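Local structure of salmonella typhimurium DB7155 bacteriophage DET7 tailspike (Bacteriophage, 2V5I) at the interface of chains A and B. The protein binds and hydrolyses the O-antigen of Salmonella as the trimeric receptor-binding tailspike of bacteriophage Det7, built around a beta-helix. Residues are numbered along the deposited sequence; one frame, centred on the assembly and turned at random. Chains: chain A/B, Salmonella typhimurium DB7155 bacteriophage DET7 tailspike.

The interface of chains A and B. Residues chain A 41, 64, 66; chain B 18, 38, 60-62.
At the subunit interface of this P22-type tailspike, between neighbouring beta-helix chains of the trimer near their N-terminal ends, A:Lys66, just past strand 62-65 of chain A, plugs its side-chain amine NZ into a set of oxygens on chain B, formed by B:Asp38, the loop residue B:Ile60 and B:Thr62 at the start of strand 62-65. The straight aliphatic stem of A:Lys66 reaches across the boundary to chain B. There three bonds grip NZ. The salt bridge from A:Lys66 NZ to the B:Asp38 carboxylate oxygen OD1 spans 2.7 Å; the lysine comes at the aspartate side chain broadside and meets OD1 on its anti side, 27° out of the carboxylate plane. A:Lys66 NZ also donates to the backbone carbonyl O of B:Ile60 at 3.0 Å, from above the carbonyl plane, and to the hydroxyl OG1 of B:Thr62 at 3.2 Å. Farther back, the lysine stem runs antiparallel to the B:Ile60 side chain, with A:Lys66 CD lying 3.8 Å from the branch methyl B:Ile60 CG2.

The other carboxylate oxygen is held from within chain B. B:Lys18, kinked about its chi2 and chi4 bonds (chi4 89°), brings NZ to the syn side of B:Asp38 OD2 at 2.5 Å, a short salt bridge. B:Asp38 is thus shared by two lysines, one from each subunit, whose nitrogens stay 5.5 Å apart (A:Lys66 NZ to B:Lys18 NZ); its negative charge would offset their mutual repulsion. A:Leu41, on strand 39-42, points tip to tip at the same carboxylate with its methyl CD2. A water then joins B:Lys18 NZ to the side-chain amide oxygen OD1 of A:Asn64, carrying the polar network back to chain A.

Together the A:Lys66 stem packed against B:Ile60, the aspartate shared by two lysines and the water bridge tie two subunits together, a local clasp that likely steadies the trimer at this end.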
# COMPACT_ATOMS: atom_id res chain seq x y z
N LEU A 41 6.25 40.77 8.83
CA LEU A 41 5.95 40.06 10.08
C LEU A 41 4.59 40.51 10.60
O LEU A 41 4.38 41.71 10.84
CB LEU A 41 7.01 40.36 11.13
CG LEU A 41 6.77 39.81 12.54
CD1 LEU A 41 6.88 38.33 12.51
CD2 LEU A 41 7.79 40.36 13.57
N ASN A 64 5.51 36.24 7.45
CA ASN A 64 5.66 35.42 8.62
C ASN A 64 4.62 35.80 9.65
O ASN A 64 4.65 36.90 10.19
CB ASN A 64 7.08 35.61 9.18
CG ASN A 64 8.14 35.15 8.21
OD1 ASN A 64 9.04 35.92 7.83
ND2 ASN A 64 8.02 33.95 7.79
N LYS A 66 2.81 35.62 13.23
CA LYS A 66 2.95 35.26 14.65
C LYS A 66 1.77 35.84 15.45
O LYS A 66 1.89 36.17 16.62
CB LYS A 66 4.30 35.77 15.20
CG LYS A 66 5.51 35.09 14.50
CD LYS A 66 6.85 35.36 15.15
CE LYS A 66 7.97 34.56 14.47
NZ LYS A 66 9.31 34.68 15.20
N LYS B 18 14.73 43.17 9.67
CA LYS B 18 14.33 42.02 10.47
C LYS B 18 15.13 41.93 11.74
O LYS B 18 16.37 42.08 11.72
CB LYS B 18 14.54 40.75 9.63
CG LYS B 18 13.96 39.46 10.33
CD LYS B 18 13.16 38.50 9.45
CE LYS B 18 12.47 37.34 10.29
NZ LYS B 18 11.06 37.61 10.86
N ASP B 38 12.44 38.29 17.82
CA ASP B 38 11.89 37.57 16.65
C ASP B 38 12.80 36.39 16.34
O ASP B 38 12.46 35.24 16.64
CB ASP B 38 11.74 38.55 15.48
CG ASP B 38 11.17 37.89 14.19
OD1 ASP B 38 10.86 36.66 14.19
OD2 ASP B 38 11.09 38.61 13.15
N ILE B 60 7.60 34.31 20.98
CA ILE B 60 7.45 33.39 19.84
C ILE B 60 8.67 33.60 18.99
O ILE B 60 8.72 34.56 18.18
CB ILE B 60 6.18 33.71 19.05
CG1 ILE B 60 4.94 33.55 19.96
CG2 ILE B 60 6.05 32.79 17.90
CD1 ILE B 60 3.68 34.09 19.32
N LEU B 61 9.66 32.77 19.19
CA LEU B 61 10.95 32.93 18.51
C LEU B 61 11.15 31.93 17.40
O LEU B 61 10.64 30.81 17.46
CB LEU B 61 12.12 32.81 19.52
CG LEU B 61 12.16 33.83 20.67
CD1 LEU B 61 13.44 33.69 21.47
CD2 LEU B 61 11.98 35.26 20.13
N THR B 62 11.91 32.35 16.40
CA THR B 62 12.48 31.43 15.37
C THR B 62 13.93 31.26 15.67
O THR B 62 14.69 32.25 15.54
CB THR B 62 12.28 32.06 14.01
OG1 THR B 62 10.87 32.28 13.81
CG2 THR B 62 12.76 31.18 12.89
O HOH W 1 9.77 38.76 8.45